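Local structure of putative peptidyl-arginine deiminase family protein (Campylobacter jejuni subsp. jejuni serotype O:2, 6B10) at residues 146-151 and 162-167; 25-30 and 38-43; 242-245 and 249-252; 253-258 and 263-268. The protein probably hydrolyses agmatine to N-carbamoylputrescine as an agmatine deiminase of the peptidyl-arginine deiminase family, a step of polyamine biosynthesis. One frame throughout, in Å; residues are numbered along the deposited sequence.

Interaction 1: residues 146-151 and 162-167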
loop_
_atom_site.group_PDB
_atom_site.type_symbol
_atom_site.label_atom_id
_atom_site.label_comp_id
_atom_site.label_asym_id
_atom_site.label_seq_id
_atom_site.Cartn_x
_atom_site.Cartn_y
_atom_site.Cartn_z
ATOM N N GLY A 146 -0.025 4.408 -5.804
ATOM C CA GLY A 146 -0.177 2.985 -5.493
ATOM C C GLY A 146 -1.250 2.700 -4.456
ATOM O O GLY A 146 -1.970 1.708 -4.556
ATOM N N GLY A 147 -1.371 3.582 -3.471
ATOM C CA GLY A 147 -2.403 3.456 -2.442
ATOM C C GLY A 147 -3.831 3.701 -2.907
ATOM O O GLY A 147 -4.770 3.454 -2.155
ATOM N N SER A 148 -4.018 4.174 -4.139
ATOM C CA SER A 148 -5.364 4.443 -4.638
ATOM C C SER A 148 -6.021 3.250 -5.354
ATOM O O SER A 148 -7.189 3.337 -5.733
ATOM C CB SER A 148 -5.351 5.675 -5.548
ATOM O OG SER A 148 -4.841 5.341 -6.819
ATOM N N ILE A 149 -5.289 2.142 -5.511
ATOM C CA ILE A 149 -5.804 0.946 -6.196
ATOM C C ILE A 149 -5.480 -0.332 -5.414
ATOM O O ILE A 149 -4.497 -0.380 -4.685
ATOM C CB ILE A 149 -5.235 0.817 -7.631
ATOM C CG1 ILE A 149 -3.704 0.928 -7.619
ATOM C CG2 ILE A 149 -5.844 1.888 -8.527
ATOM C CD1 ILE A 149 -3.037 0.665 -8.951
ATOM N N ASP A 150 -6.316 -1.356 -5.582
ATOM C CA ASP A 150 -6.151 -2.640 -4.894
ATOM C C ASP A 150 -6.678 -3.767 -5.806
ATOM O O ASP A 150 -7.774 -3.655 -6.350
ATOM C CB ASP A 150 -6.916 -2.590 -3.566
ATOM C CG ASP A 150 -6.562 -3.726 -2.635
ATOM O OD1 ASP A 150 -5.560 -3.615 -1.905
ATOM O OD2 ASP A 150 -7.309 -4.726 -2.606
ATOM N N PHE A 151 -5.901 -4.838 -5.975
ATOM C CA PHE A 151 -6.229 -5.907 -6.934
ATOM C C PHE A 151 -6.511 -7.247 -6.262
ATOM O O PHE A 151 -5.890 -7.581 -5.253
ATOM C CB PHE A 151 -5.076 -6.112 -7.899
ATOM C CG PHE A 151 -4.732 -4.899 -8.701
ATOM C CD1 PHE A 151 -5.496 -4.546 -9.798
ATOM C CD2 PHE A 151 -3.641 -4.115 -8.362
ATOM C CE1 PHE A 151 -5.180 -3.436 -10.547
ATOM C CE2 PHE A 151 -3.323 -2.996 -9.105
ATOM C CZ PHE A 151 -4.093 -2.658 -10.204
ATOM N N HIS A 162 -13.481 9.216 -5.366
ATOM C CA HIS A 162 -12.938 10.491 -4.913
ATOM C C HIS A 162 -11.466 10.676 -5.291
ATOM O O HIS A 162 -11.002 11.807 -5.419
ATOM C CB HIS A 162 -13.121 10.628 -3.398
ATOM C CG HIS A 162 -14.554 10.588 -2.961
ATOM N ND1 HIS A 162 -15.298 11.728 -2.740
ATOM C CD2 HIS A 162 -15.385 9.545 -2.719
ATOM C CE1 HIS A 162 -16.523 11.388 -2.374
ATOM N NE2 HIS A 162 -16.601 10.070 -2.355
ATOM N N CYS A 163 -10.738 9.575 -5.475
ATOM C CA CYS A 163 -9.314 9.640 -5.811
ATOM C C CYS A 163 -9.058 10.008 -7.270
ATOM O O CYS A 163 -8.626 11.120 -7.575
ATOM C CB CYS A 163 -8.627 8.303 -5.514
ATOM S SG CYS A 163 -8.786 7.745 -3.809
ATOM N N LEU A 164 -9.344 9.071 -8.168
ATOM C CA LEU A 164 -8.822 9.117 -9.535
ATOM C C LEU A 164 -9.526 10.136 -10.426
ATOM O O LEU A 164 -8.933 10.638 -11.380
ATOM C CB LEU A 164 -8.900 7.725 -10.169
ATOM C CG LEU A 164 -8.124 6.635 -9.422
ATOM C CD1 LEU A 164 -8.552 5.256 -9.892
ATOM C CD2 LEU A 164 -6.623 6.822 -9.586
ATOM N N LEU A 165 -10.782 10.439 -10.114
ATOM C CA LEU A 165 -11.541 11.448 -10.849
ATOM C C LEU A 165 -11.052 12.849 -10.495
ATOM O O LEU A 165 -11.032 13.744 -11.344
ATOM C CB LEU A 165 -13.040 11.307 -10.559
ATOM C CG LEU A 165 -13.635 9.913 -10.804
ATOM C CD1 LEU A 165 -15.153 9.943 -10.706
ATOM C CD2 LEU A 165 -13.203 9.354 -12.151
ATOM N N ASN A 166 -10.649 13.023 -9.239
ATOM C CA ASN A 166 -10.060 14.271 -8.775
ATOM C C ASN A 166 -8.660 14.503 -9.351
ATOM O O ASN A 166 -8.355 15.600 -9.822
ATOM C CB ASN A 166 -9.997 14.270 -7.245
ATOM C CG ASN A 166 -9.457 15.569 -6.676
ATOM O OD1 ASN A 166 -9.670 16.645 -7.237
ATOM N ND2 ASN A 166 -8.760 15.476 -5.547
ATOM N N GLU A 167 -7.822 13.467 -9.313
ATOM C CA GLU A 167 -6.414 13.573 -9.720
ATOM C C GLU A 167 -6.241 13.855 -11.214
ATOM O O GLU A 167 -5.383 14.650 -11.602
ATOM C CB GLU A 167 -5.652 12.299 -9.343
#

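Interaction 2: residues 25-30 and 38-43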
loop_
_atom_site.group_PDB
_atom_site.type_symbol
_atom_site.label_atom_id
_atom_site.label_comp_id
_atom_site.label_asym_id
_atom_site.label_seq_id
_atom_site.Cartn_x
_atom_site.Cartn_y
_atom_site.Cartn_z
ATOM N N SER A 25 11.392 4.025 1.959
ATOM C CA SER A 25 12.204 5.232 1.927
ATOM C C SER A 25 12.344 5.771 3.347
ATOM O O SER A 25 11.390 6.302 3.912
ATOM C CB SER A 25 11.554 6.271 1.023
ATOM O OG SER A 25 12.312 7.467 1.007
ATOM N N LEU A 26 13.538 5.632 3.918
ATOM C CA LEU A 26 13.793 6.042 5.300
ATOM C C LEU A 26 13.480 7.514 5.576
ATOM O O LEU A 26 13.705 8.374 4.719
ATOM C CB LEU A 26 15.246 5.765 5.688
ATOM C CG LEU A 26 15.647 4.298 5.831
ATOM C CD1 LEU A 26 17.126 4.205 6.158
ATOM C CD2 LEU A 26 14.828 3.583 6.898
ATOM N N PRO A 27 12.931 7.804 6.771
ATOM C CA PRO A 27 12.862 9.190 7.220
ATOM C C PRO A 27 14.254 9.677 7.595
ATOM O O PRO A 27 15.039 8.915 8.151
ATOM C CB PRO A 27 11.964 9.128 8.464
ATOM C CG PRO A 27 11.319 7.786 8.438
ATOM C CD PRO A 27 12.278 6.890 7.722
ATOM N N HIS A 28 14.558 10.925 7.268
ATOM C CA HIS A 28 15.843 11.523 7.626
ATOM C C HIS A 28 15.645 12.932 8.161
ATOM O O HIS A 28 14.586 13.538 7.966
ATOM C CB HIS A 28 16.809 11.528 6.430
ATOM C CG HIS A 28 16.203 12.017 5.150
ATOM N ND1 HIS A 28 15.826 13.329 4.953
ATOM C CD2 HIS A 28 15.925 11.370 3.992
ATOM C CE1 HIS A 28 15.333 13.467 3.736
ATOM N NE2 HIS A 28 15.383 12.292 3.132
ATOM N N GLU A 29 16.675 13.443 8.833
ATOM C CA GLU A 29 16.657 14.790 9.403
ATOM C C GLU A 29 16.736 15.849 8.307
ATOM O O GLU A 29 17.760 16.505 8.140
ATOM C CB GLU A 29 17.823 14.967 10.383
ATOM N N LYS A 30 15.639 16.001 7.568
ATOM C CA LYS A 30 15.548 16.947 6.452
ATOM C C LYS A 30 14.095 17.120 6.009
ATOM O O LYS A 30 13.642 18.239 5.775
ATOM C CB LYS A 30 16.399 16.485 5.267
ATOM N N GLU A 38 13.954 10.043 16.063
ATOM C CA GLU A 38 14.275 8.763 16.699
ATOM C C GLU A 38 13.018 7.918 16.923
ATOM O O GLU A 38 13.082 6.685 16.915
ATOM C CB GLU A 38 14.993 8.969 18.035
ATOM C CG GLU A 38 16.433 9.450 17.915
ATOM C CD GLU A 38 16.568 10.964 17.909
ATOM O OE1 GLU A 38 17.406 11.479 17.137
ATOM O OE2 GLU A 38 15.848 11.641 18.677
ATOM N N GLU A 39 11.886 8.592 17.130
ATOM C CA GLU A 39 10.602 7.924 17.317
ATOM C C GLU A 39 10.232 7.082 16.096
ATOM O O GLU A 39 10.073 5.870 16.206
ATOM C CB GLU A 39 9.503 8.953 17.599
ATOM N N ILE A 40 10.113 7.725 14.938
ATOM C CA ILE A 40 9.732 7.022 13.707
ATOM C C ILE A 40 10.793 6.005 13.269
ATOM O O ILE A 40 10.457 4.902 12.832
ATOM C CB ILE A 40 9.385 8.003 12.557
ATOM C CG1 ILE A 40 8.738 7.270 11.373
ATOM C CG2 ILE A 40 10.611 8.771 12.079
ATOM C CD1 ILE A 40 7.371 6.683 11.663
ATOM N N LEU A 41 12.067 6.362 13.410
ATOM C CA LEU A 41 13.148 5.441 13.065
ATOM C C LEU A 41 13.079 4.162 13.891
ATOM O O LEU A 41 13.366 3.079 13.388
ATOM C CB LEU A 41 14.528 6.102 13.209
ATOM C CG LEU A 41 15.144 6.775 11.969
ATOM C CD1 LEU A 41 15.150 5.845 10.762
ATOM C CD2 LEU A 41 14.441 8.069 11.608
ATOM N N GLN A 42 12.687 4.283 15.153
ATOM C CA GLN A 42 12.516 3.107 15.998
ATOM C C GLN A 42 11.351 2.236 15.505
ATOM O O GLN A 42 11.439 1.003 15.516
ATOM C CB GLN A 42 12.302 3.516 17.459
ATOM C CG GLN A 42 12.157 2.338 18.405
ATOM C CD GLN A 42 13.248 1.302 18.196
ATOM O OE1 GLN A 42 14.438 1.624 18.258
ATOM N NE2 GLN A 42 12.852 0.057 17.931
ATOM N N SER A 43 10.267 2.885 15.086
ATOM C CA SER A 43 9.143 2.194 14.456
ATOM C C SER A 43 9.590 1.450 13.194
ATOM O O SER A 43 9.294 0.263 13.028
ATOM C CB SER A 43 8.034 3.185 14.107
ATOM O OG SER A 43 7.639 3.928 15.248
#

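Interaction 3: residues 242-245 and 249-252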
loop_
_atom_site.group_PDB
_atom_site.type_symbol
_atom_site.label_atom_id
_atom_site.label_comp_id
_atom_site.label_asym_id
_atom_site.label_seq_id
_atom_site.Cartn_x
_atom_site.Cartn_y
_atom_site.Cartn_z
ATOM N N GLU A 242 -22.526 -0.533 -0.103
ATOM C CA GLU A 242 -21.912 -0.641 -1.427
ATOM C C GLU A 242 -21.173 -1.965 -1.603
ATOM O O GLU A 242 -21.350 -2.663 -2.599
ATOM C CB GLU A 242 -20.905 0.484 -1.646
ATOM C CG GLU A 242 -21.434 1.692 -2.375
ATOM C CD GLU A 242 -20.371 2.754 -2.498
ATOM O OE1 GLU A 242 -19.846 2.953 -3.612
ATOM O OE2 GLU A 242 -20.035 3.373 -1.469
ATOM N N LEU A 243 -20.341 -2.305 -0.623
ATOM C CA LEU A 243 -19.534 -3.516 -0.701
ATOM C C LEU A 243 -20.390 -4.776 -0.661
ATOM O O LEU A 243 -20.013 -5.795 -1.235
ATOM C CB LEU A 243 -18.478 -3.535 0.408
ATOM C CG LEU A 243 -17.337 -2.515 0.238
ATOM C CD1 LEU A 243 -16.435 -2.504 1.458
ATOM C CD2 LEU A 243 -16.523 -2.803 -1.008
ATOM N N LYS A 244 -21.547 -4.703 -0.008
ATOM C CA LYS A 244 -22.479 -5.833 0.005
ATOM C C LYS A 244 -23.060 -6.128 -1.376
ATOM O O LYS A 244 -23.443 -7.261 -1.647
ATOM C CB LYS A 244 -23.595 -5.617 1.039
ATOM C CG LYS A 244 -23.142 -5.933 2.453
ATOM C CD LYS A 244 -23.927 -5.171 3.504
ATOM C CE LYS A 244 -25.360 -5.656 3.595
ATOM N NZ LYS A 244 -26.008 -5.116 4.821
ATOM N N LYS A 245 -23.109 -5.120 -2.245
ATOM C CA LYS A 245 -23.598 -5.306 -3.624
ATOM C C LYS A 245 -22.611 -6.018 -4.547
ATOM O O LYS A 245 -23.017 -6.531 -5.586
ATOM C CB LYS A 245 -23.983 -3.962 -4.265
ATOM C CG LYS A 245 -25.413 -3.510 -4.004
ATOM C CD LYS A 245 -25.543 -2.662 -2.752
ATOM C CE LYS A 245 -26.858 -1.895 -2.749
ATOM N NZ LYS A 245 -26.918 -0.886 -1.654
ATOM N N ASP A 249 -17.080 -11.811 -0.356
ATOM C CA ASP A 249 -17.152 -12.010 1.085
ATOM C C ASP A 249 -16.523 -10.799 1.779
ATOM O O ASP A 249 -15.554 -10.216 1.276
ATOM C CB ASP A 249 -16.445 -13.306 1.496
ATOM C CG ASP A 249 -17.172 -14.559 0.997
ATOM O OD1 ASP A 249 -18.373 -14.471 0.663
ATOM O OD2 ASP A 249 -16.539 -15.635 0.948
ATOM N N LEU A 250 -17.098 -10.403 2.906
ATOM C CA LEU A 250 -16.658 -9.206 3.615
ATOM C C LEU A 250 -16.150 -9.547 5.000
ATOM O O LEU A 250 -16.746 -10.364 5.693
ATOM C CB LEU A 250 -17.793 -8.194 3.725
ATOM C CG LEU A 250 -18.380 -7.701 2.401
ATOM C CD1 LEU A 250 -19.538 -6.756 2.669
ATOM C CD2 LEU A 250 -17.329 -7.021 1.531
ATOM N N LEU A 251 -15.045 -8.911 5.384
ATOM C CA LEU A 251 -14.450 -9.055 6.707
ATOM C C LEU A 251 -14.287 -7.650 7.279
ATOM O O LEU A 251 -13.751 -6.770 6.611
ATOM C CB LEU A 251 -13.103 -9.787 6.600
ATOM C CG LEU A 251 -12.346 -10.162 7.881
ATOM C CD1 LEU A 251 -11.522 -11.434 7.686
ATOM C CD2 LEU A 251 -11.437 -9.027 8.349
ATOM N N GLU A 252 -14.758 -7.425 8.505
ATOM C CA GLU A 252 -14.827 -6.062 9.040
ATOM C C GLU A 252 -13.603 -5.702 9.862
ATOM O O GLU A 252 -13.060 -6.530 10.596
ATOM C CB GLU A 252 -16.100 -5.871 9.863
ATOM C CG GLU A 252 -17.365 -5.891 9.019
ATOM C CD GLU A 252 -18.629 -5.599 9.810
ATOM O OE1 GLU A 252 -18.563 -5.475 11.052
ATOM O OE2 GLU A 252 -19.696 -5.481 9.172
#

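Interaction 4: residues 253-258 and 263-268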
loop_
_atom_site.group_PDB
_atom_site.type_symbol
_atom_site.label_atom_id
_atom_site.label_comp_id
_atom_site.label_asym_id
_atom_site.label_seq_id
_atom_site.Cartn_x
_atom_site.Cartn_y
_atom_site.Cartn_z
ATOM N N LEU A 253 -13.175 -4.455 9.726
ATOM C CA LEU A 253 -12.030 -3.926 10.452
ATOM C C LEU A 253 -12.495 -2.715 11.245
ATOM O O LEU A 253 -12.417 -1.597 10.753
ATOM C CB LEU A 253 -10.929 -3.515 9.471
ATOM C CG LEU A 253 -10.434 -4.590 8.503
ATOM C CD1 LEU A 253 -9.532 -3.969 7.446
ATOM C CD2 LEU A 253 -9.713 -5.714 9.245
ATOM N N PRO A 254 -13.002 -2.931 12.475
ATOM C CA PRO A 254 -13.524 -1.808 13.257
ATOM C C PRO A 254 -12.433 -0.829 13.648
ATOM O O PRO A 254 -11.429 -1.226 14.223
ATOM C CB PRO A 254 -14.113 -2.481 14.502
ATOM C CG PRO A 254 -13.405 -3.795 14.601
ATOM C CD PRO A 254 -13.162 -4.212 13.185
ATOM N N ILE A 255 -12.632 0.445 13.338
ATOM C CA ILE A 255 -11.620 1.455 13.640
ATOM C C ILE A 255 -11.428 1.571 15.150
ATOM O O ILE A 255 -12.360 1.319 15.917
ATOM C CB ILE A 255 -11.956 2.837 13.023
ATOM C CG1 ILE A 255 -13.229 3.440 13.625
ATOM C CG2 ILE A 255 -12.064 2.720 11.506
ATOM C CD1 ILE A 255 -13.574 4.822 13.086
ATOM N N PRO A 256 -10.209 1.916 15.588
ATOM C CA PRO A 256 -9.985 2.037 17.018
ATOM C C PRO A 256 -10.656 3.292 17.576
ATOM O O PRO A 256 -11.200 4.093 16.813
ATOM C CB PRO A 256 -8.463 2.143 17.122
ATOM C CG PRO A 256 -8.047 2.762 15.842
ATOM C CD PRO A 256 -9.005 2.253 14.809
ATOM N N LYS A 257 -10.630 3.450 18.894
ATOM C CA LYS A 257 -11.099 4.684 19.503
ATOM C C LYS A 257 -10.197 5.823 19.023
ATOM O O LYS A 257 -9.045 5.583 18.665
ATOM C CB LYS A 257 -11.079 4.598 21.031
ATOM C CG LYS A 257 -12.006 3.545 21.627
ATOM C CD LYS A 257 -13.472 3.843 21.360
ATOM C CE LYS A 257 -14.373 2.895 22.137
ATOM N N PRO A 258 -10.724 7.058 18.997
ATOM C CA PRO A 258 -9.953 8.219 18.545
ATOM C C PRO A 258 -8.553 8.325 19.161
ATOM O O PRO A 258 -8.410 8.221 20.380
ATOM C CB PRO A 258 -10.821 9.403 18.980
ATOM C CG PRO A 258 -12.213 8.869 18.966
ATOM C CD PRO A 258 -12.119 7.414 19.322
ATOM N N GLU A 263 -3.699 17.496 19.737
ATOM C CA GLU A 263 -5.113 17.854 19.568
ATOM C C GLU A 263 -5.692 17.556 18.179
ATOM O O GLU A 263 -6.804 17.989 17.873
ATOM C CB GLU A 263 -5.330 19.337 19.912
ATOM N N ARG A 264 -4.960 16.809 17.353
ATOM C CA ARG A 264 -5.401 16.476 15.995
ATOM C C ARG A 264 -5.733 14.987 15.913
ATOM O O ARG A 264 -4.909 14.153 16.293
ATOM C CB ARG A 264 -4.301 16.822 14.991
ATOM N N ARG A 265 -6.929 14.653 15.423
ATOM C CA ARG A 265 -7.348 13.250 15.316
ATOM C C ARG A 265 -6.628 12.509 14.180
ATOM O O ARG A 265 -6.750 12.874 13.015
ATOM C CB ARG A 265 -8.864 13.110 15.128
ATOM C CG ARG A 265 -9.297 11.651 15.207
ATOM C CD ARG A 265 -10.778 11.421 15.009
ATOM N NE ARG A 265 -11.075 9.997 15.160
ATOM C CZ ARG A 265 -12.293 9.460 15.142
ATOM N NH1 ARG A 265 -13.367 10.222 14.974
ATOM N NH2 ARG A 265 -12.433 8.147 15.293
ATOM N N LEU A 266 -5.917 11.445 14.540
ATOM C CA LEU A 266 -5.109 10.675 13.598
ATOM C C LEU A 266 -5.940 9.632 12.861
ATOM O O LEU A 266 -6.812 8.995 13.450
ATOM C CB LEU A 266 -3.964 9.991 14.344
ATOM C CG LEU A 266 -3.048 10.943 15.123
ATOM C CD1 LEU A 266 -1.972 10.167 15.862
ATOM C CD2 LEU A 266 -2.424 11.989 14.205
ATOM N N GLY A 267 -5.655 9.457 11.570
ATOM C CA GLY A 267 -6.417 8.545 10.724
ATOM C C GLY A 267 -5.978 7.106 10.896
ATOM O O GLY A 267 -5.427 6.501 9.975
ATOM N N ALA A 268 -6.237 6.549 12.074
ATOM C CA ALA A 268 -5.843 5.181 12.377
ATOM C C ALA A 268 -6.779 4.220 11.656
ATOM O O ALA A 268 -7.993 4.322 11.789
ATOM C CB ALA A 268 -5.883 4.940 13.877
#

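Interaction 1: residues 146-151 and 162-167
S148 and L164 are brought together by two different first torsions: chi1 of 78° holds the serine OG between its own backbone N and carbonyl carbon, whereas chi1 of -59° sets the leucine CG beside its backbone N and opposite the carbonyl carbon. The setting is a beta-hairpin, strands 149-151 and 156-160, that leads directly into helix 161-167; the first turn of this helix folds back on the 3-10 segment just ahead of the hairpin. S148 directs its CB at the helix, and its OG lies 3.6 Å from CD2 of L164. CD2 is a methyl, so this is a van der Waals contact; the hydroxyl itself hydrogen-bonds to the carbonyl O of E145, which would restrain its rotation in these buried surroundings. The carbonyl O of S148 in turn is bonded by OG1 of T159, in the hairpin strand that precedes the helix. T159, L182 and W193 also pack on L164. All three touching residues are buried, and the S148 side chain is about 11 Å from the bound potassium ion. One helix position earlier, C163 approaches more loosely, with its CB 4.2 Å from CB of S148.

Interaction 2: residues 25-30 and 38-43
P27 sets the CB-CG edge of its ring against I40 of helix 37-52, the two side chains crossing at a slant, with CG of P27 3.8 Å from the isoleucine CG2. A second approach, 3.9 Å from P27 CG to CG1 of I40, shows that the ring meets both branches at CB rather than the delta methyl. These two branches are presented by a chi1 of -169°, which swings CG1 opposite the backbone N and leaves CG2 between N and the carbonyl carbon. One residue along the helix, L41 comes at the proline from another quarter: its CD2 stands 3.6 Å from the carbonyl O of P27 and 4.1 Å from P27 CB. L26 adds a looser touch, its CD2 4.5 Å from CD1 of L41.

The next shell holds the loop in place. Y44, a turn farther along the helix, touches both L26 and P27, while F67 and F70 pack on L26 and W33 packs on I40. The backbone of L26 is hydrogen-bonded to I60, and H28, whose CB points away from the helix, hydrogen-bonds through NE2 to the carbonyl O of T83. Beyond it the chain bends in an inverse gamma turn centred on E29. No hydrogen bond crosses between 25-30 and 38-43, so shape and exclusion of water, rather than polar pairing, hold the loop after strand 19-25 against the helix.

Interaction 3: residues 242-245 and 249-252
L250 reaches from strand 249-254 to the C-terminal part of helix 233-244 and spreads its two methyls over L243 and K244. The helix and this strand are the second half of a beta-alpha-beta crossover that starts at strand 219-224, to which strand 249-254 runs parallel as an immediate neighbour.

Apolar packing centres on L250. Its CD2 sits 3.8 Å from CB of L243, and CD1 of L250 is slightly farther from the same CB, at 4.1 Å. The strand leucine thus meets the root of the helix leucine, not its branched end. H222 of the central strand touches both leucines, and L194 of strand 190-194 also packs on L243.

A second kind of contact uses the aliphatic part of a charged chain. The CB of K244 is directed away from the strand, yet its CG passes 3.7 Å from CD1 of L250, the two side chains crossing at about a right angle. The lysine chain then bends at chi3 (69°), and its NZ forms a salt bridge with E241 on the helix, so the charge is kept apart from the leucine.

Polar bonds lie around the contact rather than in it. OE2 of E252 pairs with NZ of K240, and D249 and L251 share backbone hydrogen bonds with I220.

Van der Waals contacts with the helix backbone make up the last group. CD1 of L250 is 3.9 Å from N of K244, and CD2 is 4.0 Å from the carbonyl O of L243, an oxygen that accepts a hydrogen bond from OG1 of T246.

Interaction 4: residues 253-258 and 263-268
R265 stretches out beside P258 and I255, its chain extended from CG to NE and its CG opposite the backbone N (chi1 -172°), which carries the guanidinium across to 253-258. The principal contact is of a ring over a flat cation: CG of P258 lies above one guanidinium face, displaced toward the rim, 3.7 Å from NH2. The ring also reaches back along the group, its CB 3.9 Å from NE of R265. The I255 side chain crosses that of R265 at about a right angle, and its CD1 comes to the guanidinium on a slant, 4.2 Å from NH2. The charge has its partner elsewhere, for NH2 forms a salt bridge with OD2 of D230; this bond would help keep the guanidinium in place against the proline.

Apolar packing is found at the other end of the contact. CG of P256 presses against CB of A268 at 3.6 Å, and its CD makes a van der Waals contact with the backbone, 3.8 Å from the carbonyl O of A268. L315 also packs on the alanine, while D287 accepts a hydrogen bond from N of K257 through OD2.

No hydrogen bond joins the two segments, but L259 and L266, which flank the hairpin strands, are hydrogen-bonded through their backbones. The touching parts run at 154° to each other, nearly antiparallel, as expected for the flanks of a beta-hairpin, here formed by strands 260-261 and 264-265.

In the fold
The four contacts follow one another in series along the chain, interaction 2 first, then 1, 3 and 4. Interactions 3 and 4 are directly consecutive: strand 249-254 supplies the sheet side of one and runs on into the proline-rich limb of the other, although their centres are 21 Å apart. Interaction 1 belongs to another sheet, that of strands 149-151, 156-160 and 190-194, with its centre 19 Å from that of interaction 3. Interactions 2 and 3, 36 Å apart between centres, lie on opposite sides of the chain's centre. The contacts thus pack local parts of the fold, with interactions 3 and 4 joined by one strand, consistent with the alpha/beta propeller of this family.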